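Packaging protein UL32 (Human herpesvirus 8 type M, PDB 6XF9) assembles into a zinc-binding pentameric ring required for herpesviral packaging, and probably directs newly made capsids to nuclear replication compartments. Local coordinates at residues F153-F158 and V417-V422; Q316-G321 and A334-N339. All blocks are in the same frame, centred on the assembly; numbering follows the deposited sequence.

How the interactions relate
The two contacts illustrate how one largely helical chain builds both long-range and local packing. Interaction 1 joins helices 145-164 and 416-430, whose segments are separated by 258 residues; interaction 2 pairs the consecutive helices 308-321 and 329-338 and is nested inside the loop closed by interaction 1. Their centres lie 34 Å apart and their nearest atoms about 15 Å, so they do not touch and share no helix. Interaction 1 is buried nearer the centre of the chain, whereas interaction 2 sits further out, with F335 and D338 meeting a neighbouring subunit. One contact thus ties distant parts of the chain together, and the other packs two successive helices together beside a subunit interface.

Interaction 1 (F153-F158 and V417-V422); sequences FLKSEF and VVQTLV
K155 reaches from one helix across to Q419 and T420 of another, and its side chain crosses both of theirs at about a right angle. The lysine chain lies over the threonine before its tip meets the glutamine: CG of K155 is 3.9 Å from OG1 of T420, and CE of K155 comes to 3.3 Å from the same oxygen. Both are contacts of methylene carbons with the oxygen; the polar partner of the T420 hydroxyl is the backbone oxygen of E416, one turn earlier in its own helix. A bend at chi3 of -88° turns the far end of the lysine, and NZ of K155 donates a hydrogen bond of 2.6 Å to OE1 of Q419. The ammonium stands above the amide plane, 39° out of it, so the bond does not follow a lone pair. NZ also forms a salt bridge with E416, which should offset much of the cost of burying the charge. The other end of the Q419 amide is held as well, since NE2 bonds to the carbonyl of V133, and bonds at both its oxygen and its nitrogen probably restrict the rotation of the amide. Beside the polar cluster, CB of L154 packs against CG2 of T420 at 4.1 Å. The two helices run nearly parallel, their local axes 9.4 Å apart and inclined by 19°. Helix 416-430 follows directly on the zinc ligand C415, V133 closes helix 124-133 that carries the zinc ligand H130, and helix 435-451 flanks both segments through F158, V417 and L421.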
ATOM      1  N   PHE D 153      29.628  -1.392  -3.029  1.00 46.19           N
ATOM      2  CA  PHE D 153      28.860  -2.557  -2.603  1.00 46.63           C
ATOM      3  C   PHE D 153      27.801  -2.921  -3.643  1.00 45.22           C
ATOM      4  O   PHE D 153      27.767  -4.046  -4.155  1.00 44.39           O
ATOM      5  CB  PHE D 153      28.224  -2.257  -1.243  1.00 48.01           C
ATOM      6  CG  PHE D 153      27.412  -3.390  -0.683  1.00 47.97           C
ATOM      7  CD1 PHE D 153      28.037  -4.466  -0.054  1.00 48.57           C
ATOM      8  CD2 PHE D 153      26.019  -3.376  -0.774  1.00 47.11           C
ATOM      9  CE1 PHE D 153      27.299  -5.512   0.461  1.00 48.36           C
ATOM     10  CE2 PHE D 153      25.274  -4.404  -0.259  1.00 46.91           C
ATOM     11  CZ  PHE D 153      25.911  -5.479   0.364  1.00 47.66           C
ATOM     12  N   LEU D 154      26.929  -1.957  -3.977  1.00 48.42           N
ATOM     13  CA  LEU D 154      25.880  -2.181  -4.971  1.00 46.85           C
ATOM     14  C   LEU D 154      26.456  -2.626  -6.313  1.00 45.39           C
ATOM     15  O   LEU D 154      25.901  -3.509  -6.980  1.00 44.75           O
ATOM     16  CB  LEU D 154      25.058  -0.906  -5.145  1.00 46.80           C
ATOM     17  CG  LEU D 154      24.202  -0.507  -3.945  1.00 47.65           C
ATOM     18  CD1 LEU D 154      23.484   0.772  -4.193  1.00 47.63           C
ATOM     19  CD2 LEU D 154      23.187  -1.590  -3.727  1.00 47.51           C
ATOM     20  N   LYS D 155      27.546  -2.005  -6.756  1.00 48.80           N
ATOM     21  CA  LYS D 155      28.123  -2.403  -8.033  1.00 47.02           C
ATOM     22  C   LYS D 155      28.572  -3.848  -7.988  1.00 46.98           C
ATOM     23  O   LYS D 155      28.181  -4.648  -8.842  1.00 46.72           O
ATOM     24  CB  LYS D 155      29.267  -1.464  -8.410  1.00 46.78           C
ATOM     25  CG  LYS D 155      28.784  -0.221  -9.128  1.00 46.55           C
ATOM     26  CD  LYS D 155      29.896   0.685  -9.515  1.00 46.52           C
ATOM     27  CE  LYS D 155      30.202   1.638  -8.397  1.00 48.30           C
ATOM     28  NZ  LYS D 155      31.355   2.513  -8.759  1.00 48.60           N
ATOM     29  N   SER D 156      29.354  -4.218  -6.970  1.00 44.21           N
ATOM     30  CA  SER D 156      29.832  -5.595  -6.851  1.00 44.77           C
ATOM     31  C   SER D 156      28.678  -6.593  -6.879  1.00 45.44           C
ATOM     32  O   SER D 156      28.727  -7.602  -7.595  1.00 45.56           O
ATOM     33  CB  SER D 156      30.610  -5.766  -5.540  1.00 46.42           C
ATOM     34  OG  SER D 156      31.760  -4.951  -5.479  1.00 46.05           O
ATOM     35  N   GLU D 157      27.619  -6.321  -6.104  1.00 69.96           N
ATOM     36  CA  GLU D 157      26.504  -7.263  -6.014  1.00 70.27           C
ATOM     37  C   GLU D 157      25.880  -7.496  -7.380  1.00 69.02           C
ATOM     38  O   GLU D 157      25.721  -8.645  -7.815  1.00 69.43           O
ATOM     39  CB  GLU D 157      25.454  -6.762  -5.023  1.00 70.76           C
ATOM     40  CG  GLU D 157      25.980  -6.729  -3.609  1.00 72.59           C
ATOM     41  CD  GLU D 157      26.288  -8.131  -3.087  1.00 73.97           C
ATOM     42  OE1 GLU D 157      25.322  -8.934  -2.946  1.00 74.12           O
ATOM     43  OE2 GLU D 157      27.489  -8.427  -2.836  1.00 74.79           O
ATOM     44  N   PHE D 158      25.539  -6.418  -8.091  1.00 47.80           N
ATOM     45  CA  PHE D 158      24.864  -6.631  -9.366  1.00 46.75           C
ATOM     46  C   PHE D 158      25.804  -7.132 -10.452  1.00 46.34           C
ATOM     47  O   PHE D 158      25.343  -7.742 -11.413  1.00 46.34           O
ATOM     48  CB  PHE D 158      24.157  -5.375  -9.816  1.00 45.83           C
ATOM     49  CG  PHE D 158      22.852  -5.169  -9.144  1.00 46.21           C
ATOM     50  CD1 PHE D 158      22.805  -4.833  -7.805  1.00 47.34           C
ATOM     51  CD2 PHE D 158      21.658  -5.343  -9.847  1.00 45.61           C
ATOM     52  CE1 PHE D 158      21.573  -4.637  -7.165  1.00 47.82           C
ATOM     53  CE2 PHE D 158      20.430  -5.153  -9.228  1.00 45.94           C
ATOM     54  CZ  PHE D 158      20.386  -4.798  -7.880  1.00 47.05           C
ATOM     55  N   VAL D 417      27.231   7.917  -8.996  1.00 48.04           N
ATOM     56  CA  VAL D 417      25.795   7.621  -8.906  1.00 47.52           C
ATOM     57  C   VAL D 417      25.289   7.086 -10.233  1.00 46.05           C
ATOM     58  O   VAL D 417      24.818   5.952 -10.315  1.00 46.33           O
ATOM     59  CB  VAL D 417      24.998   8.867  -8.480  1.00 47.65           C
ATOM     60  CG1 VAL D 417      23.517   8.631  -8.673  1.00 46.78           C
ATOM     61  CG2 VAL D 417      25.293   9.200  -7.034  1.00 49.26           C
ATOM     62  N   VAL D 418      25.454   7.860 -11.307  1.00 33.37           N
ATOM     63  CA  VAL D 418      25.028   7.390 -12.625  1.00 32.42           C
ATOM     64  C   VAL D 418      25.780   6.126 -13.015  1.00 32.71           C
ATOM     65  O   VAL D 418      25.196   5.193 -13.582  1.00 32.71           O
ATOM     66  CB  VAL D 418      25.214   8.491 -13.678  1.00 32.14           C
ATOM     67  CG1 VAL D 418      25.112   7.896 -15.044  1.00 31.83           C
ATOM     68  CG2 VAL D 418      24.170   9.552 -13.521  1.00 32.25           C
ATOM     69  N   GLN D 419      27.078   6.043 -12.700  1.00 41.32           N
ATOM     70  CA  GLN D 419      27.788   4.800 -12.998  1.00 41.79           C
ATOM     71  C   GLN D 419      27.114   3.626 -12.296  1.00 42.54           C
ATOM     72  O   GLN D 419      26.910   2.564 -12.894  1.00 42.86           O
ATOM     73  CB  GLN D 419      29.267   4.891 -12.607  1.00 42.48           C
ATOM     74  CG  GLN D 419      30.098   3.709 -13.140  1.00 43.22           C
ATOM     75  CD  GLN D 419      31.328   3.360 -12.264  1.00 44.85           C
ATOM     76  OE1 GLN D 419      31.393   3.690 -11.076  1.00 45.67           O
ATOM     77  NE2 GLN D 419      32.301   2.678 -12.862  1.00 45.50           N
ATOM     78  N   THR D 420      26.758   3.795 -11.018  1.00 38.29           N
ATOM     79  CA  THR D 420      26.171   2.679 -10.277  1.00 39.20           C
ATOM     80  C   THR D 420      24.832   2.266 -10.867  1.00 38.34           C
ATOM     81  O   THR D 420      24.559   1.072 -11.025  1.00 39.02           O
ATOM     82  CB  THR D 420      26.018   3.029  -8.802  1.00 40.29           C
ATOM     83  OG1 THR D 420      27.314   3.260  -8.232  1.00 41.58           O
ATOM     84  CG2 THR D 420      25.363   1.894  -8.061  1.00 41.19           C
ATOM     85  N   LEU D 421      23.975   3.238 -11.182  1.00 36.50           N
ATOM     86  CA  LEU D 421      22.687   2.902 -11.773  1.00 35.89           C
ATOM     87  C   LEU D 421      22.852   2.212 -13.118  1.00 35.73           C
ATOM     88  O   LEU D 421      22.092   1.298 -13.447  1.00 36.03           O
ATOM     89  CB  LEU D 421      21.823   4.151 -11.919  1.00 35.11           C
ATOM     90  CG  LEU D 421      21.330   4.665 -10.577  1.00 35.55           C
ATOM     91  CD1 LEU D 421      20.697   5.999 -10.771  1.00 35.06           C
ATOM     92  CD2 LEU D 421      20.345   3.678  -9.999  1.00 36.17           C
ATOM     93  N   VAL D 422      23.863   2.583 -13.888  1.00 41.51           N
ATOM     94  CA  VAL D 422      24.060   1.909 -15.166  1.00 41.53           C
ATOM     95  C   VAL D 422      24.381   0.437 -14.945  1.00 42.83           C
ATOM     96  O   VAL D 422      23.882  -0.437 -15.668  1.00 43.37           O
ATOM     97  CB  VAL D 422      25.157   2.629 -15.967  1.00 41.19           C
ATOM     98  CG1 VAL D 422      25.590   1.794 -17.153  1.00 41.77           C
ATOM     99  CG2 VAL D 422      24.652   3.997 -16.400  1.00 40.34           C
TER

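Interaction 2 (Q316-G321 and A334-N339); sequences QCEVMG and AFVLDN
E318 and V336 meet where two consecutive helices face each other, and the glutamate can be followed outward along the isopropyl group of the valine. Its CB packs on CG2 of V336 at 4.1 Å. With CG anti to the carbonyl carbon, chi1 -71°, and the chain extended beyond it, the carboxylate is carried to the other methyl of the valine. CD of E318 lies 3.9 Å from CG1 of V336, and OE2 of E318 comes to 3.3 Å from that same CG1. OE1 of E318 sits further off, 4.1 Å from CG1 of V336, and has its polar partner elsewhere, in a hydrogen bond with the hydroxyl of Y345. Beside the glutamate, the backbone N of V319 is 4.3 Å from CG2 of V336, so this methyl nestles against the helix backbone. The pair of helices gains a polar tie from R332, which donates to the backbone oxygen of V319, while F368 of helix 360-369 packs on the V319 side chain. Across the contact itself there is no hydrogen bond or salt bridge: it is van der Waals packing in which CG1 lies against the carboxylate and CG2 against CB and the backbone of the other helix; the orientation of the carboxylate is probably set by Y345.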
ATOM      1  N   GLN D 316      25.282   9.959 -35.498  1.00 62.25           N
ATOM      2  CA  GLN D 316      24.097  10.321 -34.728  1.00 62.88           C
ATOM      3  C   GLN D 316      23.424  11.551 -35.309  1.00 65.47           C
ATOM      4  O   GLN D 316      22.191  11.650 -35.287  1.00 67.35           O
ATOM      5  CB  GLN D 316      24.446  10.553 -33.261  1.00 60.34           C
ATOM      6  CG  GLN D 316      23.212  10.756 -32.409  1.00 60.60           C
ATOM      7  CD  GLN D 316      23.551  10.984 -30.962  1.00 58.12           C
ATOM      8  OE1 GLN D 316      24.709  11.255 -30.613  1.00 56.69           O
ATOM      9  NE2 GLN D 316      22.560  10.779 -30.089  1.00 57.36           N
ATOM     10  N   CYS D 317      24.224  12.537 -35.753  1.00 71.51           N
ATOM     11  CA  CYS D 317      23.680  13.718 -36.428  1.00 73.37           C
ATOM     12  C   CYS D 317      23.061  13.352 -37.774  1.00 75.07           C
ATOM     13  O   CYS D 317      22.035  13.919 -38.161  1.00 76.75           O
ATOM     14  CB  CYS D 317      24.759  14.794 -36.601  1.00 72.38           C
ATOM     15  SG  CYS D 317      25.521  15.334 -35.028  1.00 70.93           S
ATOM     16  N   GLU D 318      23.671  12.423 -38.515  1.00 75.87           N
ATOM     17  CA  GLU D 318      23.074  12.045 -39.790  1.00 77.29           C
ATOM     18  C   GLU D 318      21.735  11.373 -39.555  1.00 78.55           C
ATOM     19  O   GLU D 318      20.759  11.645 -40.268  1.00 79.97           O
ATOM     20  CB  GLU D 318      23.958  11.073 -40.583  1.00 76.42           C
ATOM     21  CG  GLU D 318      25.264  11.580 -41.208  1.00 75.61           C
ATOM     22  CD  GLU D 318      25.779  10.616 -42.305  1.00 75.47           C
ATOM     23  OE1 GLU D 318      26.899  10.068 -42.195  1.00 74.00           O
ATOM     24  OE2 GLU D 318      25.001  10.307 -43.234  1.00 76.77           O
ATOM     25  N   VAL D 319      21.672  10.492 -38.551  1.00 50.17           N
ATOM     26  CA  VAL D 319      20.437   9.776 -38.255  1.00 51.09           C
ATOM     27  C   VAL D 319      19.339  10.751 -37.823  1.00 52.46           C
ATOM     28  O   VAL D 319      18.193  10.665 -38.282  1.00 53.39           O
ATOM     29  CB  VAL D 319      20.707   8.692 -37.197  1.00 49.59           C
ATOM     30  CG1 VAL D 319      19.398   8.104 -36.721  1.00 50.55           C
ATOM     31  CG2 VAL D 319      21.633   7.617 -37.759  1.00 47.86           C
ATOM     32  N   MET D 320      19.680  11.716 -36.970  1.00 67.30           N
ATOM     33  CA  MET D 320      18.702  12.697 -36.515  1.00 68.33           C
ATOM     34  C   MET D 320      18.326  13.689 -37.623  1.00 69.39           C
ATOM     35  O   MET D 320      17.141  13.948 -37.864  1.00 70.24           O
ATOM     36  CB  MET D 320      19.270  13.440 -35.312  1.00 67.65           C
ATOM     37  CG  MET D 320      19.517  12.566 -34.106  1.00 64.77           C
ATOM     38  SD  MET D 320      18.024  11.707 -33.601  1.00 64.07           S
ATOM     39  CE  MET D 320      17.490  12.839 -32.300  1.00 62.17           C
ATOM     40  N   GLY D 321      19.320  14.225 -38.338  1.00 62.20           N
ATOM     41  CA  GLY D 321      19.120  15.416 -39.154  1.00 62.54           C
ATOM     42  C   GLY D 321      18.784  15.263 -40.627  1.00 63.18           C
ATOM     43  O   GLY D 321      18.160  16.168 -41.196  1.00 63.95           O
ATOM     44  N   ALA D 334      19.222   2.486 -41.126  1.00 51.43           N
ATOM     45  CA  ALA D 334      19.375   1.694 -42.341  1.00 51.33           C
ATOM     46  C   ALA D 334      19.504   2.588 -43.564  1.00 52.42           C
ATOM     47  O   ALA D 334      20.333   2.327 -44.438  1.00 52.41           O
ATOM     48  CB  ALA D 334      18.208   0.728 -42.502  1.00 51.24           C
ATOM     49  N   PHE D 335      18.709   3.664 -43.630  1.00 70.56           N
ATOM     50  CA  PHE D 335      18.773   4.573 -44.777  1.00 71.37           C
ATOM     51  C   PHE D 335      20.138   5.240 -44.896  1.00 71.03           C
ATOM     52  O   PHE D 335      20.687   5.341 -45.998  1.00 71.30           O
ATOM     53  CB  PHE D 335      17.689   5.652 -44.683  1.00 72.44           C
ATOM     54  CG  PHE D 335      16.271   5.143 -44.912  1.00 73.14           C
ATOM     55  CD1 PHE D 335      16.014   3.789 -45.152  1.00 72.44           C
ATOM     56  CD2 PHE D 335      15.184   6.032 -44.873  1.00 74.02           C
ATOM     57  CE1 PHE D 335      14.707   3.347 -45.353  1.00 72.57           C
ATOM     58  CE2 PHE D 335      13.877   5.591 -45.075  1.00 73.90           C
ATOM     59  CZ  PHE D 335      13.641   4.250 -45.314  1.00 73.34           C
ATOM     60  N   VAL D 336      20.696   5.723 -43.783  1.00 57.36           N
ATOM     61  CA  VAL D 336      22.009   6.372 -43.840  1.00 56.71           C
ATOM     62  C   VAL D 336      23.080   5.394 -44.310  1.00 55.49           C
ATOM     63  O   VAL D 336      23.925   5.734 -45.140  1.00 55.39           O
ATOM     64  CB  VAL D 336      22.364   6.982 -42.475  1.00 56.02           C
ATOM     65  CG1 VAL D 336      23.836   7.288 -42.420  1.00 54.81           C
ATOM     66  CG2 VAL D 336      21.547   8.240 -42.242  1.00 57.27           C
ATOM     67  N   LEU D 337      23.046   4.164 -43.812  1.00 65.33           N
ATOM     68  CA  LEU D 337      24.090   3.176 -44.062  1.00 64.34           C
ATOM     69  C   LEU D 337      23.843   2.254 -45.252  1.00 64.75           C
ATOM     70  O   LEU D 337      24.693   1.398 -45.510  1.00 64.10           O
ATOM     71  CB  LEU D 337      24.299   2.309 -42.815  1.00 63.28           C
ATOM     72  CG  LEU D 337      24.760   3.008 -41.535  1.00 62.33           C
ATOM     73  CD1 LEU D 337      25.057   1.938 -40.543  1.00 61.20           C
ATOM     74  CD2 LEU D 337      26.018   3.841 -41.787  1.00 61.64           C
ATOM     75  N   ASP D 338      22.702   2.346 -45.951  1.00 94.34           N
ATOM     76  CA  ASP D 338      22.559   1.567 -47.186  1.00 94.66           C
ATOM     77  C   ASP D 338      23.400   2.160 -48.303  1.00 94.99           C
ATOM     78  O   ASP D 338      23.992   1.425 -49.105  1.00 94.80           O
ATOM     79  CB  ASP D 338      21.109   1.482 -47.647  1.00 95.68           C
ATOM     80  CG  ASP D 338      20.969   0.703 -48.962  1.00 96.22           C
ATOM     81  OD1 ASP D 338      21.775  -0.237 -49.177  1.00 95.70           O
ATOM     82  OD2 ASP D 338      20.088   1.044 -49.794  1.00 96.94           O
ATOM     83  N   ASN D 339      23.517   3.486 -48.291  1.00 96.61           N
ATOM     84  CA  ASN D 339      24.236   4.204 -49.334  1.00 96.75           C
ATOM     85  C   ASN D 339      25.639   3.658 -49.439  1.00 96.00           C
ATOM     86  O   ASN D 339      26.301   3.420 -48.428  1.00 95.11           O
ATOM     87  CB  ASN D 339      24.270   5.703 -49.034  1.00 97.11           C
ATOM     88  CG  ASN D 339      25.033   6.489 -50.082  1.00 97.58           C
ATOM     89  OD1 ASN D 339      25.543   5.925 -51.049  1.00 97.49           O
ATOM     90  ND2 ASN D 339      25.116   7.802 -49.893  1.00 97.91           N
TER